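Local coordinates for protein acetylene hydratase (Pelobacter acetylenicus, PDB 2E7Z) that catalyses the hydration of acetylene to acetaldehyde, a non-redox reaction, using a tungsten bis(molybdopterin guanine dinucleotide) cofactor and a [4Fe-4S] cluster, at residues E101-S106 / N124-P129; S128-S133 / L350-E355; S329-I334 / S522-E527. All blocks are in the same frame, centred on the assembly; numbering follows the deposited sequence.

Interaction 1: E101-S106 / N124-P129; sequences ESLGVS and NLLGSP
L103 meets L126 methyl to methyl, CD2 of L103 lying 3.9 Å from CD1 of L126, with the two side chains crossing at about a right angle. Next to this apolar touch, S128 turns its hydroxyl onto the backbone of the same leucine: OG donates to L103 O at 2.7 Å, in the plane of the carbonyl and at a C=O...O angle of 154°. OG stands anti to the backbone N of S128 (chi1 -179°), which carries it across to the strand. Serine suits the site because its short side chain lets OG reach L103 O directly. The segments belong to a beta-alpha-beta unit in which strand 103-107, helix 118-126 and strand 131-132 follow one another, and the contact lies where the chain leaves the helix to re-enter the sheet. G127 makes that exit with phi 111°, where a side chain would press on the preceding carbonyl oxygen. At the strand's entrance, E101 lays CB against the ring of P129, 4.0 Å from CD, while its carboxylate forms a salt bridge with K347. L103 packs further on A408 and F410 of the adjoining strand 408-412, and L126 reaches I95 of helix 80-98.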
ATOM      1  N   GLU A 101     -21.337   4.747  12.598  1.00  8.88           N
ATOM      2  CA  GLU A 101     -20.810   3.756  11.667  1.00  8.70           C
ATOM      3  C   GLU A 101     -21.159   4.075  10.211  1.00  7.97           C
ATOM      4  O   GLU A 101     -20.589   3.473   9.315  1.00  8.13           O
ATOM      5  CB  GLU A 101     -21.269   2.341  12.067  1.00  8.73           C
ATOM      6  CG  GLU A 101     -22.770   2.110  12.002  1.00 10.68           C
ATOM      7  CD  GLU A 101     -23.492   2.430  13.300  1.00 12.70           C
ATOM      8  OE1 GLU A 101     -22.932   3.147  14.156  1.00 12.97           O
ATOM      9  OE2 GLU A 101     -24.640   1.975  13.456  1.00 14.64           O
ATOM     10  N   SER A 102     -22.064   5.026   9.999  1.00  7.42           N
ATOM     11  CA  SER A 102     -22.375   5.462   8.634  0.80  7.50           C
ATOM     12  C   SER A 102     -21.358   6.418   8.021  1.00  7.04           C
ATOM     13  O   SER A 102     -21.517   6.804   6.858  1.00  7.08           O
ATOM     14  CB  SER A 102     -23.761   6.079   8.571  0.80  8.21           C
ATOM     15  OG  SER A 102     -23.798   7.370   9.160  0.80  7.75           O
ATOM     16  N   LEU A 103     -20.309   6.769   8.763  1.00  6.62           N
ATOM     17  CA  LEU A 103     -19.169   7.503   8.190  1.00  7.09           C
ATOM     18  C   LEU A 103     -18.090   6.507   7.776  1.00  7.09           C
ATOM     19  O   LEU A 103     -17.560   5.732   8.618  1.00  7.28           O
ATOM     20  CB  LEU A 103     -18.617   8.454   9.260  1.00  8.06           C
ATOM     21  CG  LEU A 103     -17.269   9.079   8.890  1.00  7.87           C
ATOM     22  CD1 LEU A 103     -17.345  10.027   7.671  1.00  9.52           C
ATOM     23  CD2 LEU A 103     -16.663   9.832  10.065  1.00  9.94           C
ATOM     24  N   GLY A 104     -17.747   6.558   6.486  1.00  6.21           N
ATOM     25  CA  GLY A 104     -16.643   5.787   5.931  1.00  7.08           C
ATOM     26  C   GLY A 104     -15.490   6.729   5.595  1.00  6.62           C
ATOM     27  O   GLY A 104     -15.730   7.893   5.201  1.00  7.37           O
ATOM     28  N   VAL A 105     -14.258   6.258   5.753  1.00  6.10           N
ATOM     29  CA  VAL A 105     -13.071   7.066   5.445  1.00  6.58           C
ATOM     30  C   VAL A 105     -12.083   6.251   4.627  1.00  6.48           C
ATOM     31  O   VAL A 105     -11.806   5.096   5.002  1.00  6.91           O
ATOM     32  CB  VAL A 105     -12.407   7.603   6.752  1.00  6.51           C
ATOM     33  CG1 VAL A 105     -11.093   8.342   6.413  1.00  8.07           C
ATOM     34  CG2 VAL A 105     -13.328   8.519   7.502  1.00  7.16           C
ATOM     35  N   SER A 106     -11.553   6.821   3.542  1.00  6.94           N
ATOM     36  CA  SER A 106     -10.434   6.223   2.818  1.00  6.27           C
ATOM     37  C   SER A 106      -9.286   7.200   2.970  1.00  5.83           C
ATOM     38  O   SER A 106      -9.376   8.341   2.459  1.00  6.80           O
ATOM     39  CB  SER A 106     -10.830   5.993   1.354  1.00  7.35           C
ATOM     40  OG  SER A 106      -9.743   5.544   0.573  1.00  7.54           O
ATOM     41  N   ASN A 124     -12.784   7.143  16.379  1.00  7.51           N
ATOM     42  CA  ASN A 124     -13.071   6.294  17.552  1.00  7.89           C
ATOM     43  C   ASN A 124     -13.914   7.017  18.570  1.00  9.24           C
ATOM     44  O   ASN A 124     -14.768   6.403  19.195  1.00 10.59           O
ATOM     45  CB  ASN A 124     -11.754   5.761  18.113  1.00  8.48           C
ATOM     46  CG  ASN A 124     -11.158   4.678  17.216  1.00  8.02           C
ATOM     47  OD1 ASN A 124     -11.890   4.029  16.461  1.00  8.54           O
ATOM     48  ND2 ASN A 124      -9.845   4.462  17.310  1.00  8.22           N
ATOM     49  N   LEU A 125     -13.734   8.333  18.671  1.00  8.99           N
ATOM     50  CA  LEU A 125     -14.583   9.143  19.530  1.00  9.27           C
ATOM     51  C   LEU A 125     -15.976   9.327  18.933  1.00  9.46           C
ATOM     52  O   LEU A 125     -16.960   9.355  19.669  1.00 11.27           O
ATOM     53  CB  LEU A 125     -13.943  10.514  19.810  1.00  9.60           C
ATOM     54  CG  LEU A 125     -12.684  10.414  20.670  1.00 10.33           C
ATOM     55  CD1 LEU A 125     -11.856  11.653  20.583  1.00 10.01           C
ATOM     56  CD2 LEU A 125     -13.079  10.174  22.148  1.00 11.56           C
ATOM     57  N   LEU A 126     -16.083   9.478  17.617  1.00  9.40           N
ATOM     58  CA  LEU A 126     -17.413   9.563  17.025  1.00 10.45           C
ATOM     59  C   LEU A 126     -18.160   8.239  17.120  1.00 10.26           C
ATOM     60  O   LEU A 126     -19.382   8.229  17.309  1.00 10.76           O
ATOM     61  CB  LEU A 126     -17.325   9.924  15.550  1.00 11.82           C
ATOM     62  CG  LEU A 126     -17.153  11.358  15.088  1.00 16.86           C
ATOM     63  CD1 LEU A 126     -17.334  11.359  13.560  1.00 19.39           C
ATOM     64  CD2 LEU A 126     -18.110  12.393  15.705  1.00 18.29           C
ATOM     65  N   GLY A 127     -17.430   7.131  16.972  1.00  8.58           N
ATOM     66  CA  GLY A 127     -17.977   5.768  17.033  1.00  8.92           C
ATOM     67  C   GLY A 127     -17.965   5.040  15.709  1.00  9.00           C
ATOM     68  O   GLY A 127     -18.676   4.070  15.536  1.00  9.42           O
ATOM     69  N   SER A 128     -17.170   5.521  14.742  1.00  8.15           N
ATOM     70  CA  SER A 128     -17.101   4.826  13.446  1.00  7.89           C
ATOM     71  C   SER A 128     -15.872   3.932  13.345  1.00  7.87           C
ATOM     72  O   SER A 128     -14.742   4.405  13.441  1.00  7.72           O
ATOM     73  CB  SER A 128     -17.015   5.775  12.240  1.00  7.98           C
ATOM     74  OG  SER A 128     -16.991   4.904  11.109  1.00  8.36           O
ATOM     75  N   PRO A 129     -16.086   2.638  13.066  1.00  7.85           N
ATOM     76  CA  PRO A 129     -14.988   1.744  12.785  1.00  8.04           C
ATOM     77  C   PRO A 129     -14.616   1.717  11.296  1.00  7.66           C
ATOM     78  O   PRO A 129     -13.684   1.013  10.897  1.00  8.04           O
ATOM     79  CB  PRO A 129     -15.598   0.382  13.147  1.00  9.24           C
ATOM     80  CG  PRO A 129     -17.005   0.515  12.631  1.00  8.35           C
ATOM     81  CD  PRO A 129     -17.392   1.944  13.005  1.00  8.67           C
TER

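Interaction 2: S128-S133 / L350-E355; sequences SPNWTS and LQLGTE
Q351 holds CG anti to its backbone N (chi1 -169°) and runs on extended to CD (chi2 167°), which brings CD alongside P129; the last torsion then turns NE2 onto P129 O. There NE2 donates to P129 O at 2.8 Å with an N-H...O angle of 154°; the donor is tilted a little from the carbonyl plane. P129 O is gripped twice, because W131 N also donates to it, closing an inverse gamma turn centred on N130. S128 OG accepts from N130 N at 3.0 Å, an ST turn that further fixes this bend ahead of strand 131-132.

The aliphatic part of Q351 is used as well: its CB lies 3.8 Å from P129 CB, and the proline's CG rests 3.7 Å from Q351 CA. The compact, puckered proline ring fits against the backbone of Q351, while glutamine offers both methylenes to pack and an amide to bind. Beside them the side chains of N130 and L352 cross at about a right angle, L352 CD1 standing 3.7 Å from N130 CG. L352 continues onto L394 and A397 of helix 391-400.

Residues Q351 to T354 form a type II beta turn, with G353 at a positive phi that favours glycine. Q351 O takes both T354 N and T354 OG1, the hydroxyl at 2.7 Å on a lone pair. The loop after helix 345-350 is thereby joined to the edge of the mixed sheet within the molybdopterin oxidoreductase region. With Q351 OE1 accepting from Y362 N, both ends of the buried amide have partners, so the orientation of the amide plane is fixed. Polar backbone atoms are thus satisfied in the interior by a side chain whose carbon stem also packs.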
ATOM      1  N   SER A 128     -17.170   5.521  14.742  1.00  8.15           N
ATOM      2  CA  SER A 128     -17.101   4.826  13.446  1.00  7.89           C
ATOM      3  C   SER A 128     -15.872   3.932  13.345  1.00  7.87           C
ATOM      4  O   SER A 128     -14.742   4.405  13.441  1.00  7.72           O
ATOM      5  CB  SER A 128     -17.015   5.775  12.240  1.00  7.98           C
ATOM      6  OG  SER A 128     -16.991   4.904  11.109  1.00  8.36           O
ATOM      7  N   PRO A 129     -16.086   2.638  13.066  1.00  7.85           N
ATOM      8  CA  PRO A 129     -14.988   1.744  12.785  1.00  8.04           C
ATOM      9  C   PRO A 129     -14.616   1.717  11.296  1.00  7.66           C
ATOM     10  O   PRO A 129     -13.684   1.013  10.897  1.00  8.04           O
ATOM     11  CB  PRO A 129     -15.598   0.382  13.147  1.00  9.24           C
ATOM     12  CG  PRO A 129     -17.005   0.515  12.631  1.00  8.35           C
ATOM     13  CD  PRO A 129     -17.392   1.944  13.005  1.00  8.67           C
ATOM     14  N   ASN A 130     -15.361   2.447  10.465  1.00  7.29           N
ATOM     15  CA  ASN A 130     -15.273   2.223   9.016  1.00  7.50           C
ATOM     16  C   ASN A 130     -14.176   3.003   8.270  1.00  6.86           C
ATOM     17  O   ASN A 130     -14.445   3.812   7.377  1.00  7.41           O
ATOM     18  CB  ASN A 130     -16.654   2.338   8.395  1.00  7.12           C
ATOM     19  CG  ASN A 130     -17.555   1.166   8.803  1.00  7.25           C
ATOM     20  OD1 ASN A 130     -18.740   1.358   9.141  1.00  9.91           O
ATOM     21  ND2 ASN A 130     -16.977  -0.027   8.857  1.00  5.81           N
ATOM     22  N   TRP A 131     -12.946   2.741   8.696  1.00  6.70           N
ATOM     23  CA  TRP A 131     -11.742   3.267   8.078  1.00  6.49           C
ATOM     24  C   TRP A 131     -11.148   2.237   7.149  1.00  6.22           C
ATOM     25  O   TRP A 131     -11.009   1.044   7.565  1.00  7.25           O
ATOM     26  CB  TRP A 131     -10.709   3.587   9.160  1.00  5.81           C
ATOM     27  CG  TRP A 131      -9.460   4.209   8.624  1.00  6.24           C
ATOM     28  CD1 TRP A 131      -9.247   5.543   8.486  1.00  6.56           C
ATOM     29  CD2 TRP A 131      -8.254   3.548   8.203  1.00  7.22           C
ATOM     30  NE1 TRP A 131      -7.989   5.760   7.962  1.00  6.28           N
ATOM     31  CE2 TRP A 131      -7.349   4.559   7.806  1.00  7.02           C
ATOM     32  CE3 TRP A 131      -7.836   2.207   8.150  1.00  7.35           C
ATOM     33  CZ2 TRP A 131      -6.061   4.288   7.342  1.00  6.81           C
ATOM     34  CZ3 TRP A 131      -6.540   1.924   7.673  1.00  9.16           C
ATOM     35  CH2 TRP A 131      -5.660   2.972   7.294  1.00  7.79           C
ATOM     36  N   THR A 132     -10.781   2.653   5.937  1.00  6.70           N
ATOM     37  CA  THR A 132     -10.020   1.776   5.092  1.00  7.00           C
ATOM     38  C   THR A 132      -8.982   2.620   4.359  1.00  6.60           C
ATOM     39  O   THR A 132      -8.900   3.842   4.565  1.00  6.29           O
ATOM     40  CB  THR A 132     -10.891   0.927   4.143  1.00  7.85           C
ATOM     41  OG1 THR A 132     -10.094  -0.142   3.628  1.00  9.11           O
ATOM     42  CG2 THR A 132     -11.442   1.721   2.989  1.00  8.84           C
ATOM     43  N   SER A 133      -8.185   1.964   3.533  1.00  6.60           N
ATOM     44  CA  SER A 133      -7.077   2.638   2.905  1.00  6.96           C
ATOM     45  C   SER A 133      -6.666   1.812   1.707  1.00  7.03           C
ATOM     46  O   SER A 133      -6.799   0.582   1.707  1.00  7.54           O
ATOM     47  CB  SER A 133      -5.919   2.762   3.909  1.00  7.38           C
ATOM     48  OG  SER A 133      -4.774   3.368   3.319  1.00  9.40           O
ATOM     49  N   LEU A 350     -19.208  -3.984  14.306  1.00 11.32           N
ATOM     50  CA  LEU A 350     -19.951  -3.577  13.113  1.00 11.46           C
ATOM     51  C   LEU A 350     -19.032  -3.318  11.940  1.00  9.99           C
ATOM     52  O   LEU A 350     -19.505  -3.162  10.807  1.00  9.78           O
ATOM     53  CB  LEU A 350     -20.727  -2.273  13.335  1.00 11.41           C
ATOM     54  CG  LEU A 350     -21.987  -2.339  14.219  1.00 13.20           C
ATOM     55  CD1 LEU A 350     -22.566  -0.940  14.428  1.00 14.79           C
ATOM     56  CD2 LEU A 350     -23.029  -3.282  13.652  1.00 16.25           C
ATOM     57  N   GLN A 351     -17.728  -3.218  12.195  1.00  8.96           N
ATOM     58  CA  GLN A 351     -16.787  -2.840  11.143  1.00  8.41           C
ATOM     59  C   GLN A 351     -17.088  -3.597   9.867  1.00  8.33           C
ATOM     60  O   GLN A 351     -17.137  -4.821   9.865  1.00  9.03           O
ATOM     61  CB  GLN A 351     -15.364  -3.114  11.598  1.00  8.63           C
ATOM     62  CG  GLN A 351     -14.307  -2.484  10.649  1.00  8.65           C
ATOM     63  CD  GLN A 351     -12.943  -2.515  11.296  1.00  9.56           C
ATOM     64  OE1 GLN A 351     -12.515  -3.560  11.799  1.00  9.90           O
ATOM     65  NE2 GLN A 351     -12.260  -1.387  11.316  1.00  8.86           N
ATOM     66  N   LEU A 352     -17.220  -2.883   8.745  1.00  8.25           N
ATOM     67  CA  LEU A 352     -17.623  -3.585   7.541  1.00  8.45           C
ATOM     68  C   LEU A 352     -16.535  -4.506   7.057  1.00  8.55           C
ATOM     69  O   LEU A 352     -15.372  -4.126   6.980  1.00  9.05           O
ATOM     70  CB  LEU A 352     -17.963  -2.546   6.467  1.00  8.36           C
ATOM     71  CG  LEU A 352     -19.294  -1.846   6.789  1.00  7.80           C
ATOM     72  CD1 LEU A 352     -19.442  -0.520   6.067  1.00  8.64           C
ATOM     73  CD2 LEU A 352     -20.465  -2.719   6.425  1.00  9.91           C
ATOM     74  N   GLY A 353     -16.908  -5.742   6.724  1.00  8.39           N
ATOM     75  CA  GLY A 353     -15.937  -6.803   6.511  1.00  9.12           C
ATOM     76  C   GLY A 353     -15.970  -7.854   7.607  1.00  9.33           C
ATOM     77  O   GLY A 353     -15.580  -8.996   7.371  1.00  9.82           O
ATOM     78  N   THR A 354     -16.474  -7.487   8.777  1.00  9.90           N
ATOM     79  CA  THR A 354     -16.533  -8.460   9.869  1.00 10.31           C
ATOM     80  C   THR A 354     -17.343  -9.691   9.454  1.00 11.40           C
ATOM     81  O   THR A 354     -17.004 -10.802   9.861  1.00 11.38           O
ATOM     82  CB  THR A 354     -17.088  -7.799  11.136  1.00 10.63           C
ATOM     83  OG1 THR A 354     -16.227  -6.717  11.513  1.00  9.88           O
ATOM     84  CG2 THR A 354     -17.130  -8.807  12.321  1.00 12.11           C
ATOM     85  N   GLU A 355     -18.374  -9.504   8.639  1.00 11.14           N
ATOM     86  CA  GLU A 355     -19.265 -10.577   8.238  1.00 12.55           C
ATOM     87  C   GLU A 355     -18.836 -11.285   6.954  1.00 12.42           C
ATOM     88  O   GLU A 355     -19.464 -12.292   6.577  1.00 13.72           O
ATOM     89  CB  GLU A 355     -20.708 -10.060   8.099  1.00 14.00           C
ATOM     90  CG  GLU A 355     -21.304  -9.430   9.354  1.00 16.39           C
ATOM     91  CD  GLU A 355     -21.214 -10.297  10.598  1.00 19.36           C
ATOM     92  OE1 GLU A 355     -21.552 -11.507  10.538  1.00 21.88           O
ATOM     93  OE2 GLU A 355     -20.810  -9.762  11.653  1.00 22.71           O
TER

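Interaction 3: S329-I334 / S522-E527; sequences SDLVPI and SPTGME
A short 3-10 turn, 522-524, following helix 513-520 packs at the protein surface on the loop that leads into helix 334-337. P523 is the centre of the contact. Its ring leans against the peptide after D330: CB, at 3.3 Å, is the ring atom nearest D330 O, and CG lies 3.9 Å from V332 N. V332 crosses the proline at about a right angle. Its CG2 stands anti to the carbonyl carbon, which points it at P523 CD, 3.9 Å away, and at S522 OG, 3.7 Å away, whose hydroxyl is hydrogen-bonded to Y519 O. On the other flank T524 brings CG2 to within 3.5 Å of D330 O and 4.0 Å of D330 CB. Its hydroxyl serves its own segment instead: OG1 accepts from M526 N at 3.0 Å in an ST turn, and is also hydrogen-bonded to I521 O. Proline suits a 3-10 turn that needs no N-H at that position, and G525 follows at phi 75°, where glycine is favoured. The backbone of V332 is hydrogen-bonded to that of R520, and V332 O also accepts from R520 NH1. Since no hydrogen bond links the two segments themselves, van der Waals fit carries their contact, and the polar pairing is left to neighbouring residues.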
ATOM      1  N   SER A 329      10.591   3.676  19.990  1.00 11.91           N
ATOM      2  CA  SER A 329      10.881   3.711  21.417  1.00 12.45           C
ATOM      3  C   SER A 329      10.989   5.109  22.004  1.00 13.18           C
ATOM      4  O   SER A 329      10.826   5.271  23.210  1.00 13.53           O
ATOM      5  CB  SER A 329      12.175   2.917  21.729  1.00 12.11           C
ATOM      6  OG  SER A 329      13.272   3.523  21.054  1.00 14.24           O
ATOM      7  N   ASP A 330      11.242   6.119  21.168  1.00 12.50           N
ATOM      8  CA  ASP A 330      11.501   7.492  21.659  1.00 13.37           C
ATOM      9  C   ASP A 330      10.222   8.339  21.687  1.00 12.71           C
ATOM     10  O   ASP A 330      10.255   9.453  22.215  1.00 13.93           O
ATOM     11  CB  ASP A 330      12.454   8.249  20.709  1.00 14.98           C
ATOM     12  CG  ASP A 330      13.896   7.760  20.741  1.00 16.38           C
ATOM     13  OD1 ASP A 330      14.334   7.099  21.726  1.00 20.56           O
ATOM     14  OD2 ASP A 330      14.599   8.082  19.746  1.00 19.61           O
ATOM     15  N   LEU A 331       9.123   7.849  21.104  1.00 11.07           N
ATOM     16  CA  LEU A 331       7.964   8.692  20.757  1.00  9.51           C
ATOM     17  C   LEU A 331       6.669   8.190  21.397  1.00  9.07           C
ATOM     18  O   LEU A 331       6.565   7.003  21.752  1.00 11.29           O
ATOM     19  CB  LEU A 331       7.795   8.719  19.221  1.00  9.85           C
ATOM     20  CG  LEU A 331       9.024   9.019  18.378  1.00 10.33           C
ATOM     21  CD1 LEU A 331       8.678   8.906  16.880  1.00 11.22           C
ATOM     22  CD2 LEU A 331       9.558  10.419  18.737  1.00 11.28           C
ATOM     23  N   VAL A 332       5.683   9.073  21.539  1.00  9.61           N
ATOM     24  CA  VAL A 332       4.351   8.623  21.943  1.00  9.12           C
ATOM     25  C   VAL A 332       3.764   7.808  20.801  1.00  9.45           C
ATOM     26  O   VAL A 332       3.669   8.297  19.690  1.00  8.95           O
ATOM     27  CB  VAL A 332       3.420   9.799  22.271  1.00 10.05           C
ATOM     28  CG1 VAL A 332       2.037   9.291  22.640  1.00 11.85           C
ATOM     29  CG2 VAL A 332       4.015  10.631  23.412  1.00 10.74           C
ATOM     30  N   PRO A 333       3.409   6.536  21.039  1.00  9.76           N
ATOM     31  CA  PRO A 333       2.902   5.718  19.908  1.00  9.41           C
ATOM     32  C   PRO A 333       1.675   6.322  19.215  1.00  9.23           C
ATOM     33  O   PRO A 333       0.720   6.777  19.865  1.00  9.52           O
ATOM     34  CB  PRO A 333       2.584   4.350  20.557  1.00  9.34           C
ATOM     35  CG  PRO A 333       3.510   4.322  21.725  1.00 10.43           C
ATOM     36  CD  PRO A 333       3.492   5.748  22.275  1.00  9.45           C
ATOM     37  N   ILE A 334       1.700   6.277  17.891  1.00  7.55           N
ATOM     38  CA  ILE A 334       0.519   6.656  17.112  1.00  8.17           C
ATOM     39  C   ILE A 334      -0.674   5.800  17.575  1.00  7.85           C
ATOM     40  O   ILE A 334      -1.800   6.288  17.688  1.00  7.63           O
ATOM     41  CB  ILE A 334       0.803   6.448  15.633  1.00  7.89           C
ATOM     42  CG1 ILE A 334       1.771   7.543  15.132  1.00  9.38           C
ATOM     43  CG2 ILE A 334      -0.480   6.413  14.801  1.00  8.53           C
ATOM     44  CD1 ILE A 334       2.302   7.324  13.707  1.00 10.83           C
ATOM     45  N   SER A 522       7.477  14.245  22.570  1.00 10.48           N
ATOM     46  CA  SER A 522       7.618  14.713  23.945  1.00 11.53           C
ATOM     47  C   SER A 522       8.515  13.836  24.844  1.00 12.13           C
ATOM     48  O   SER A 522       9.220  14.388  25.688  1.00 12.95           O
ATOM     49  CB  SER A 522       6.244  14.998  24.560  1.00 12.12           C
ATOM     50  OG  SER A 522       5.440  13.839  24.570  1.00 11.94           O
ATOM     51  N   PRO A 523       8.533  12.488  24.676  1.00 11.89           N
ATOM     52  CA  PRO A 523       9.394  11.711  25.598  1.00 12.96           C
ATOM     53  C   PRO A 523      10.891  12.035  25.448  1.00 13.76           C
ATOM     54  O   PRO A 523      11.662  11.752  26.368  1.00 14.90           O
ATOM     55  CB  PRO A 523       9.091  10.264  25.218  1.00 14.01           C
ATOM     56  CG  PRO A 523       7.757  10.313  24.542  1.00 13.36           C
ATOM     57  CD  PRO A 523       7.793  11.600  23.764  1.00 12.30           C
ATOM     58  N   THR A 524      11.297  12.628  24.325  1.00 13.62           N
ATOM     59  CA  THR A 524      12.707  12.998  24.088  1.00 14.00           C
ATOM     60  C   THR A 524      13.132  14.251  24.862  1.00 14.45           C
ATOM     61  O   THR A 524      14.333  14.549  24.960  1.00 14.88           O
ATOM     62  CB  THR A 524      12.984  13.301  22.576  1.00 13.78           C
ATOM     63  OG1 THR A 524      12.377  14.542  22.215  1.00 13.37           O
ATOM     64  CG2 THR A 524      12.452  12.184  21.654  1.00 15.06           C
ATOM     65  N   GLY A 525      12.152  14.997  25.372  1.00 13.63           N
ATOM     66  CA  GLY A 525      12.423  16.290  25.997  1.00 13.64           C
ATOM     67  C   GLY A 525      12.727  17.401  25.002  1.00 14.08           C
ATOM     68  O   GLY A 525      12.941  18.546  25.411  1.00 17.42           O
ATOM     69  N   MET A 526      12.748  17.108  23.693  1.00 13.35           N
ATOM     70  CA  MET A 526      12.995  18.135  22.679  1.00 12.86           C
ATOM     71  C   MET A 526      11.706  18.654  22.080  1.00 12.19           C
ATOM     72  O   MET A 526      10.721  17.912  21.965  1.00 13.11           O
ATOM     73  CB  MET A 526      13.859  17.595  21.530  1.00 12.14           C
ATOM     74  CG  MET A 526      15.289  17.212  21.937  1.00 15.71           C
ATOM     75  SD  MET A 526      16.227  16.672  20.503  1.00 17.37           S
ATOM     76  CE  MET A 526      16.017  14.899  20.621  1.00 15.27           C
ATOM     77  N   GLU A 527      11.729  19.915  21.646  1.00 11.64           N
ATOM     78  CA  GLU A 527      10.680  20.420  20.776  1.00 12.03           C
ATOM     79  C   GLU A 527      11.201  20.394  19.334  1.00 10.85           C
ATOM     80  O   GLU A 527      12.389  20.132  19.098  1.00 10.74           O
ATOM     81  CB  GLU A 527      10.256  21.834  21.174  1.00 13.62           C
ATOM     82  CG  GLU A 527       9.445  21.858  22.472  1.00 16.35           C
ATOM     83  CD  GLU A 527       8.943  23.236  22.883  1.00 20.72           C
ATOM     84  OE1 GLU A 527       9.136  24.239  22.149  1.00 24.54           O
ATOM     85  OE2 GLU A 527       8.349  23.301  23.983  1.00 26.39           O
TER

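From the N terminus, interaction 1 comes first, closing the short loop from strand 103-107 through helix 118-126 to the entrance of strand 131-132. Interaction 2 begins where it ends, sharing S128 and P129, and carries the chain on over 216 residues to the loop at 350-355. The two contacts touch: V105 pairs through its backbone with N130 and T132, since the strands are neighbours in the mixed sheet. Interaction 1 closes before interaction 3 opens, so they lie in series. Segment 329-334 falls before 350-355 and its partner 522-527 after it, so interactions 2 and 3 cross along the sequence. Their centres are about 30 Å apart, and interaction 3 joins two surface loops away from the sheet.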